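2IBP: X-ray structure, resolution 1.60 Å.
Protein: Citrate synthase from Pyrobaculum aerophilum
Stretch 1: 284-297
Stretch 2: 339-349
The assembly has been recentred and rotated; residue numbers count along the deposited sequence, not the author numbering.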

ATOM      1  N   LEU A 284     -19.867   2.458 -23.458  1.00 43.53           N
ATOM      2  CA  LEU A 284     -20.855   2.054 -22.472  1.00 30.23           C
ATOM      3  C   LEU A 284     -20.164   1.608 -21.187  1.00 20.18           C
ATOM      4  O   LEU A 284     -19.267   0.765 -21.226  1.00 22.56           O
ATOM      5  N   MET A 285     -20.574   2.178 -20.056  1.00 16.91           N
ATOM      6  CA  MET A 285     -20.038   1.798 -18.766  1.00 18.82           C
ATOM      7  C   MET A 285     -20.503   0.378 -18.418  1.00 15.20           C
ATOM      8  O   MET A 285     -21.647   0.005 -18.689  1.00 19.86           O
ATOM      9  N   GLY A 286     -19.598  -0.408 -17.851  1.00 15.91           N
ATOM     10  CA  GLY A 286     -19.918  -1.763 -17.429  1.00 12.87           C
ATOM     11  C   GLY A 286     -20.166  -2.747 -18.553  1.00 13.71           C
ATOM     12  O   GLY A 286     -20.842  -3.759 -18.359  1.00 13.10           O
ATOM     13  N   VAL A 287     -19.643  -2.449 -19.742  1.00 11.75           N
ATOM     14  CA  VAL A 287     -19.747  -3.369 -20.870  1.00 11.76           C
ATOM     15  C   VAL A 287     -18.321  -3.698 -21.302  1.00 14.92           C
ATOM     16  O   VAL A 287     -17.504  -2.801 -21.518  1.00 16.11           O
ATOM     17  N   GLY A 288     -18.039  -4.984 -21.430  1.00 12.94           N
ATOM     18  CA  GLY A 288     -16.691  -5.429 -21.750  1.00 15.40           C
ATOM     19  C   GLY A 288     -15.904  -5.661 -20.477  1.00 16.71           C
ATOM     20  O   GLY A 288     -16.163  -5.032 -19.440  1.00 14.93           O
ATOM     21  N   HIS A 289     -14.881  -6.506 -20.570  1.00 15.58           N
ATOM     22  CA  HIS A 289     -14.072  -6.838 -19.412  1.00 14.51           C
ATOM     23  C   HIS A 289     -12.745  -7.407 -19.893  1.00 13.80           C
ATOM     24  O   HIS A 289     -12.690  -8.081 -20.924  1.00 17.01           O
ATOM     25  N   ARG A 290     -11.691  -7.135 -19.137  1.00 16.26           N
ATOM     26  CA  ARG A 290     -10.362  -7.606 -19.489  1.00 23.95           C
ATOM     27  C   ARG A 290     -10.265  -9.129 -19.388  1.00 25.20           C
ATOM     28  O   ARG A 290      -9.482  -9.753 -20.101  1.00 23.48           O
ATOM     29  N   VAL A 291     -11.065  -9.721 -18.507  1.00 17.91           N
ATOM     30  CA  VAL A 291     -11.071 -11.164 -18.318  1.00 16.52           C
ATOM     31  C   VAL A 291     -12.317 -11.833 -18.904  1.00 16.45           C
ATOM     32  O   VAL A 291     -12.207 -12.767 -19.706  1.00 15.38           O
ATOM     33  N   TYR A 292     -13.502 -11.372 -18.508  1.00 13.89           N
ATOM     34  CA  TYR A 292     -14.733 -11.957 -19.023  1.00 13.54           C
ATOM     35  C   TYR A 292     -14.977 -11.636 -20.496  1.00 11.91           C
ATOM     36  O   TYR A 292     -15.080 -10.455 -20.881  1.00 18.08           O
ATOM     37  N   LYS A 293     -15.078 -12.692 -21.298  1.00 14.03           N
ATOM     38  CA  LYS A 293     -15.408 -12.590 -22.727  1.00 16.54           C
ATOM     39  C   LYS A 293     -16.749 -13.296 -22.884  1.00 18.93           C
ATOM     40  O   LYS A 293     -16.971 -14.093 -23.792  1.00 17.63           O
ATOM     41  N   ALA A 294     -17.596 -13.052 -21.891  1.00 15.17           N
ATOM     42  CA  ALA A 294     -18.899 -13.638 -21.750  1.00 14.31           C
ATOM     43  C   ALA A 294     -19.582 -12.796 -20.696  1.00 13.00           C
ATOM     44  O   ALA A 294     -18.949 -11.945 -20.067  1.00 13.43           O
ATOM     45  N   TYR A 295     -20.869 -13.022 -20.507  1.00 14.43           N
ATOM     46  CA  TYR A 295     -21.604 -12.275 -19.511  1.00 10.60           C
ATOM     47  C   TYR A 295     -20.941 -12.576 -18.160  1.00 14.21           C
ATOM     48  O   TYR A 295     -20.607 -13.728 -17.854  1.00 13.55           O
ATOM     49  N   ASP A 296     -20.627 -11.522 -17.424  1.00 10.91           N
ATOM     50  CA  ASP A 296     -20.027 -11.649 -16.099  1.00  9.71           C
ATOM     51  C   ASP A 296     -21.050 -12.413 -15.258  1.00  9.56           C
ATOM     52  O   ASP A 296     -22.193 -11.976 -15.116  1.00 10.31           O
ATOM     53  N   PRO A 297     -20.639 -13.535 -14.647  1.00  9.88           N
ATOM     54  CA  PRO A 297     -21.610 -14.299 -13.873  1.00  8.69           C
ATOM     55  C   PRO A 297     -22.169 -13.526 -12.691  1.00  8.86           C
ATOM     56  O   PRO A 297     -23.314 -13.758 -12.270  1.00 10.66           O
ATOM     57  N   ARG A 339     -17.185  -9.272 -30.609  1.00 19.62           N
ATOM     58  CA  ARG A 339     -16.018  -8.787 -29.880  1.00 20.70           C
ATOM     59  C   ARG A 339     -16.037  -9.192 -28.398  1.00 22.26           C
ATOM     60  O   ARG A 339     -15.205  -8.742 -27.605  1.00 20.74           O
ATOM     61  N   LYS A 340     -16.974 -10.070 -28.059  1.00 21.69           N
ATOM     62  CA  LYS A 340     -17.100 -10.619 -26.707  1.00 26.66           C
ATOM     63  C   LYS A 340     -17.251  -9.524 -25.661  1.00 27.30           C
ATOM     64  O   LYS A 340     -16.668  -9.594 -24.574  1.00 19.59           O
ATOM     65  N   LEU A 341     -18.049  -8.516 -25.994  1.00 19.64           N
ATOM     66  CA  LEU A 341     -18.312  -7.408 -25.091  1.00 18.72           C
ATOM     67  C   LEU A 341     -19.681  -7.617 -24.457  1.00 18.06           C
ATOM     68  O   LEU A 341     -20.706  -7.538 -25.126  1.00 15.45           O
ATOM     69  N   TYR A 342     -19.682  -7.940 -23.168  1.00 16.78           N
ATOM     70  CA  TYR A 342     -20.911  -8.186 -22.436  1.00 13.68           C
ATOM     71  C   TYR A 342     -20.983  -7.304 -21.192  1.00  8.69           C
ATOM     72  O   TYR A 342     -19.958  -6.843 -20.692  1.00 10.72           O
ATOM     73  N   PRO A 343     -22.189  -7.181 -20.624  1.00 11.87           N
ATOM     74  CA  PRO A 343     -22.261  -6.457 -19.377  1.00 12.21           C
ATOM     75  C   PRO A 343     -21.434  -7.136 -18.291  1.00 10.38           C
ATOM     76  O   PRO A 343     -21.299  -8.386 -18.261  1.00 11.40           O
ATOM     77  N   ASN A 344     -20.819  -6.309 -17.465  1.00 11.73           N
ATOM     78  CA  ASN A 344     -20.125  -6.794 -16.289  1.00 11.24           C
ATOM     79  C   ASN A 344     -20.893  -6.308 -15.051  1.00 10.01           C
ATOM     80  O   ASN A 344     -21.893  -5.595 -15.160  1.00  9.93           O
ATOM     81  N   VAL A 345     -20.492  -6.759 -13.871  1.00 10.50           N
ATOM     82  CA  VAL A 345     -21.275  -6.465 -12.677  1.00 11.98           C
ATOM     83  C   VAL A 345     -21.517  -4.967 -12.461  1.00 10.27           C
ATOM     84  O   VAL A 345     -22.580  -4.570 -11.960  1.00 12.30           O
ATOM     85  N   ASP A 346     -20.567  -4.131 -12.874  1.00 10.44           N
ATOM     86  CA  ASP A 346     -20.684  -2.679 -12.693  1.00 11.35           C
ATOM     87  C   ASP A 346     -21.868  -2.084 -13.472  1.00 10.42           C
ATOM     88  O   ASP A 346     -22.337  -0.990 -13.175  1.00 12.71           O
ATOM     89  N   PHE A 347     -22.301  -2.791 -14.509  1.00  8.06           N
ATOM     90  CA  PHE A 347     -23.421  -2.343 -15.323  1.00  7.12           C
ATOM     91  C   PHE A 347     -24.695  -2.250 -14.494  1.00  9.74           C
ATOM     92  O   PHE A 347     -25.565  -1.405 -14.772  1.00  9.74           O
ATOM     93  N   TRP A 348     -24.783  -3.077 -13.455  1.00  8.50           N
ATOM     94  CA  TRP A 348     -25.987  -3.203 -12.665  1.00  8.26           C
ATOM     95  C   TRP A 348     -25.882  -2.819 -11.204  1.00  8.87           C
ATOM     96  O   TRP A 348     -26.857  -2.373 -10.626  1.00 10.52           O
ATOM     97  N   SER A 349     -24.710  -3.044 -10.598  1.00  9.12           N
ATOM     98  CA  SER A 349     -24.594  -3.001  -9.140  1.00 10.60           C
ATOM     99  C   SER A 349     -24.826  -1.699  -8.393  1.00  8.70           C
ATOM    100  O   SER A 349     -25.117  -1.738  -7.205  1.00 14.46           O
TER

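What lets the two backbones come so close at G286 and G288? Neither residue has a side chain, and the neighbouring stretch uses the room. A CB on G286 would lie 2.6 Å from F347 N, a clash; one on G288 would be tight against L341 CD2, which sits 3.9 Å from G288 CA. The closeness allows a single bridge between V287 and P343, with N344 N donating to G286 O (2.7 Å) and G288 N to Y342 O (2.8 Å).

How do N344 and D296 lock the stretches together? N344, chi1 p, sends ND2 to G288 O at 2.9 Å, while its OD1 accepts from D346 N, also at 2.9 Å. D296 points toward the other stretch with chi1 t, and its OD2 accepts from V345 N at 2.9 Å. Its CB settles 3.5 Å from N344 CA.

Which bumps fill the hollows around the aromatic rings? Y342, chi1 m, lays one ring face under A294, whose CA stands 3.8 Å from the ring centroid in a CH-pi contact. Y295, chi1 t, leaves its CB sideways but brings its ring end nearer: CE2 packs 3.7 Å from P343 CD, and OH accepts from W348 NE1 at 3.1 Å, at the indole's edge. V287 points its CB away, yet CG2 still reaches F347 CD1 at 3.7 Å.

What fills the gaps that side chains leave? Water 1 accepts from H289 N (3.1 Å) and lies 2.7 Å from K340 O, while water 2 accepts from Y342 N (3.0 Å) and lies 3.1 Å from Y292 O. Water 3 donates to K293 O (2.6 Å) and hydrogen-bonds Y342 OH (3.2 Å). Nearby, K293 and K340, both chi1 m, meet CB to CB at 3.7 Å before their ends lead away.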

ATOM      1  CB  LEU A 284     -21.676   0.886 -23.032  1.00 28.33           C
ATOM      2  CG  LEU A 284     -22.319   1.084 -24.404  1.00 30.19           C
ATOM      3  CD1 LEU A 284     -22.893  -0.214 -24.907  1.00 22.17           C
ATOM      4  CD2 LEU A 284     -23.382   2.176 -24.347  1.00 32.03           C
ATOM      5  CB  MET A 285     -20.510   2.762 -17.670  1.00 25.51           C
ATOM      6  CG  MET A 285     -19.840   4.134 -17.649  1.00 28.90           C
ATOM      7  SD  MET A 285     -18.085   4.061 -17.189  1.00 38.15           S
ATOM      8  CE  MET A 285     -18.166   2.865 -15.872  1.00 31.00           C
ATOM      9  CB  VAL A 287     -20.550  -2.779 -22.045  1.00 15.40           C
ATOM     10  CG1 VAL A 287     -20.478  -3.702 -23.250  1.00 15.44           C
ATOM     11  CG2 VAL A 287     -22.016  -2.550 -21.611  1.00 14.59           C
ATOM     12  CB  HIS A 289     -14.807  -7.865 -18.549  1.00 14.86           C
ATOM     13  CG  HIS A 289     -14.316  -7.935 -17.135  1.00 17.29           C
ATOM     14  ND1 HIS A 289     -13.295  -8.773 -16.736  1.00 14.88           N
ATOM     15  CD2 HIS A 289     -14.752  -7.317 -16.012  1.00 15.81           C
ATOM     16  CE1 HIS A 289     -13.089  -8.630 -15.438  1.00 15.62           C
ATOM     17  NE2 HIS A 289     -13.966  -7.761 -14.972  1.00 16.92           N
ATOM     18  CB  ARG A 290      -9.339  -6.948 -18.575  1.00 19.91           C
ATOM     19  CG  ARG A 290      -7.917  -7.010 -19.069  1.00 37.02           C
ATOM     20  CD  ARG A 290      -7.009  -6.335 -18.064  1.00 38.69           C
ATOM     21  NE  ARG A 290      -7.114  -6.991 -16.762  1.00 42.90           N
ATOM     22  CZ  ARG A 290      -6.333  -7.989 -16.360  1.00 38.66           C
ATOM     23  NH1 ARG A 290      -5.341  -8.410 -17.132  1.00 30.41           N
ATOM     24  NH2 ARG A 290      -6.509  -8.528 -15.162  1.00 50.31           N
ATOM     25  CB  VAL A 291     -10.961 -11.535 -16.826  1.00 18.97           C
ATOM     26  CG1 VAL A 291     -10.890 -13.034 -16.676  1.00 19.09           C
ATOM     27  CG2 VAL A 291      -9.731 -10.891 -16.197  1.00 20.39           C
ATOM     28  CB  TYR A 292     -15.961 -11.514 -18.205  1.00 15.17           C
ATOM     29  CG  TYR A 292     -15.943 -12.043 -16.798  1.00 12.86           C
ATOM     30  CD1 TYR A 292     -16.021 -13.407 -16.554  1.00 12.20           C
ATOM     31  CD2 TYR A 292     -15.881 -11.181 -15.708  1.00 15.38           C
ATOM     32  CE1 TYR A 292     -15.979 -13.894 -15.266  1.00 10.51           C
ATOM     33  CE2 TYR A 292     -15.845 -11.662 -14.415  1.00 13.19           C
ATOM     34  CZ  TYR A 292     -15.908 -13.014 -14.201  1.00 14.16           C
ATOM     35  OH  TYR A 292     -15.880 -13.497 -12.907  1.00 13.41           O
ATOM     36  CB  LYS A 293     -14.320 -13.276 -23.570  1.00 15.55           C
ATOM     37  CG  LYS A 293     -12.925 -12.787 -23.266  1.00 22.32           C
ATOM     38  CD  LYS A 293     -12.769 -11.290 -23.470  1.00 23.66           C
ATOM     39  CE  LYS A 293     -11.442 -10.809 -22.924  1.00 24.54           C
ATOM     40  NZ  LYS A 293     -11.241  -9.350 -23.107  1.00 22.53           N
ATOM     41  CB  ALA A 294     -18.782 -15.077 -21.256  1.00 14.18           C
ATOM     42  CB  TYR A 295     -23.078 -12.691 -19.507  1.00 13.15           C
ATOM     43  CG  TYR A 295     -24.029 -11.609 -19.082  1.00 12.95           C
ATOM     44  CD1 TYR A 295     -24.132 -11.224 -17.750  1.00 15.19           C
ATOM     45  CD2 TYR A 295     -24.883 -11.024 -20.000  1.00 13.79           C
ATOM     46  CE1 TYR A 295     -25.010 -10.230 -17.356  1.00 15.02           C
ATOM     47  CE2 TYR A 295     -25.803 -10.070 -19.611  1.00 12.88           C
ATOM     48  CZ  TYR A 295     -25.838  -9.649 -18.294  1.00 13.71           C
ATOM     49  OH  TYR A 295     -26.731  -8.694 -17.912  1.00 14.12           O
ATOM     50  CB  ASP A 296     -19.800 -10.227 -15.576  1.00  9.99           C
ATOM     51  CG  ASP A 296     -19.212 -10.158 -14.178  1.00 10.38           C
ATOM     52  OD1 ASP A 296     -19.274 -11.147 -13.421  1.00 10.84           O
ATOM     53  OD2 ASP A 296     -18.723  -9.051 -13.849  1.00  9.19           O
ATOM     54  CB  PRO A 297     -20.807 -15.515 -13.390  1.00  8.96           C
ATOM     55  CG  PRO A 297     -19.383 -15.086 -13.450  1.00 11.54           C
ATOM     56  CD  PRO A 297     -19.288 -14.114 -14.583  1.00 12.89           C
ATOM     57  CB  ARG A 339     -15.897  -7.282 -30.064  1.00 21.71           C
ATOM     58  CG  ARG A 339     -15.555  -6.942 -31.514  1.00 25.79           C
ATOM     59  CD  ARG A 339     -16.050  -5.582 -31.943  1.00 30.48           C
ATOM     60  NE  ARG A 339     -15.775  -5.362 -33.362  1.00 27.20           N
ATOM     61  CZ  ARG A 339     -16.461  -5.910 -34.366  1.00 29.20           C
ATOM     62  NH1 ARG A 339     -17.471  -6.742 -34.134  1.00 24.67           N
ATOM     63  NH2 ARG A 339     -16.109  -5.650 -35.623  1.00 32.94           N
ATOM     64  CB  LYS A 340     -15.885 -11.498 -26.377  1.00 36.91           C
ATOM     65  CG  LYS A 340     -15.637 -12.634 -27.371  1.00 40.82           C
ATOM     66  CD  LYS A 340     -16.782 -13.630 -27.387  1.00 49.89           C
ATOM     67  CE  LYS A 340     -16.493 -14.802 -28.313  1.00 52.81           C
ATOM     68  NZ  LYS A 340     -16.373 -14.379 -29.735  1.00 65.58           N
ATOM     69  CB  LEU A 341     -18.273  -6.081 -25.855  1.00 21.40           C
ATOM     70  CG  LEU A 341     -16.962  -5.785 -26.573  1.00 24.27           C
ATOM     71  CD1 LEU A 341     -17.102  -4.553 -27.462  1.00 21.80           C
ATOM     72  CD2 LEU A 341     -15.831  -5.625 -25.569  1.00 20.87           C
ATOM     73  CB  TYR A 342     -20.969  -9.639 -21.952  1.00 14.33           C
ATOM     74  CG  TYR A 342     -20.990 -10.656 -23.066  1.00 12.33           C
ATOM     75  CD1 TYR A 342     -19.819 -11.042 -23.700  1.00 18.25           C
ATOM     76  CD2 TYR A 342     -22.182 -11.221 -23.487  1.00 17.06           C
ATOM     77  CE1 TYR A 342     -19.837 -11.963 -24.725  1.00 18.90           C
ATOM     78  CE2 TYR A 342     -22.211 -12.131 -24.516  1.00 19.24           C
ATOM     79  CZ  TYR A 342     -21.036 -12.501 -25.129  1.00 20.48           C
ATOM     80  OH  TYR A 342     -21.066 -13.437 -26.139  1.00 26.61           O
ATOM     81  CB  PRO A 343     -23.751  -6.514 -19.010  1.00 13.32           C
ATOM     82  CG  PRO A 343     -24.457  -6.694 -20.317  1.00 14.73           C
ATOM     83  CD  PRO A 343     -23.522  -7.596 -21.094  1.00 16.01           C
ATOM     84  CB  ASN A 344     -18.650  -6.403 -16.303  1.00 10.77           C
ATOM     85  CG  ASN A 344     -18.429  -4.923 -16.142  1.00 12.38           C
ATOM     86  OD1 ASN A 344     -19.008  -4.289 -15.260  1.00 12.92           O
ATOM     87  ND2 ASN A 344     -17.515  -4.375 -16.932  1.00 15.84           N
ATOM     88  CB  VAL A 345     -20.649  -7.137 -11.431  1.00 15.82           C
ATOM     89  CG1 VAL A 345     -19.358  -6.431 -11.070  1.00 16.65           C
ATOM     90  CG2 VAL A 345     -21.654  -7.140 -10.269  1.00 16.32           C
ATOM     91  CB  ASP A 346     -19.392  -1.986 -13.119  1.00 14.30           C
ATOM     92  CG  ASP A 346     -18.198  -2.417 -12.295  1.00 27.24           C
ATOM     93  OD1 ASP A 346     -18.388  -2.800 -11.116  1.00 22.57           O
ATOM     94  OD2 ASP A 346     -17.069  -2.370 -12.835  1.00 19.35           O
ATOM     95  CB  PHE A 347     -23.609  -3.327 -16.475  1.00  7.64           C
ATOM     96  CG  PHE A 347     -24.630  -2.910 -17.490  1.00  9.19           C
ATOM     97  CD1 PHE A 347     -24.249  -2.233 -18.633  1.00 12.22           C
ATOM     98  CD2 PHE A 347     -25.956  -3.264 -17.344  1.00  8.16           C
ATOM     99  CE1 PHE A 347     -25.179  -1.890 -19.577  1.00 11.35           C
ATOM    100  CE2 PHE A 347     -26.879  -2.909 -18.283  1.00 11.31           C
ATOM    101  CZ  PHE A 347     -26.485  -2.229 -19.404  1.00  9.97           C
ATOM    102  CB  TRP A 348     -26.435  -4.677 -12.631  1.00  9.95           C
ATOM    103  CG  TRP A 348     -26.841  -5.238 -13.926  1.00 10.00           C
ATOM    104  CD1 TRP A 348     -26.125  -6.067 -14.720  1.00 10.17           C
ATOM    105  CD2 TRP A 348     -28.055  -4.950 -14.631  1.00  7.13           C
ATOM    106  NE1 TRP A 348     -26.833  -6.360 -15.859  1.00 11.25           N
ATOM    107  CE2 TRP A 348     -28.018  -5.677 -15.837  1.00  7.98           C
ATOM    108  CE3 TRP A 348     -29.185  -4.181 -14.340  1.00  8.71           C
ATOM    109  CZ2 TRP A 348     -29.060  -5.645 -16.761  1.00  8.92           C
ATOM    110  CZ3 TRP A 348     -30.208  -4.140 -15.263  1.00 11.13           C
ATOM    111  CH2 TRP A 348     -30.134  -4.872 -16.458  1.00  8.65           C
ATOM    112  CB  SER A 349     -23.264  -3.592  -8.700  1.00  8.27           C
ATOM    113  OG  SER A 349     -22.221  -2.705  -8.998  1.00  8.24           O
TER
HETATM  114  O   HOH W   1     -14.858  -8.426 -22.973  1.00 20.08           O
HETATM  115  O   HOH W   2     -17.448  -8.581 -21.343  1.00 15.21           O
HETATM  116  O   HOH W   3     -18.840 -15.485 -25.016  1.00 29.11           O
HETATM  117  O   HOH W   4     -18.640  -9.339 -18.933  1.00 12.14           O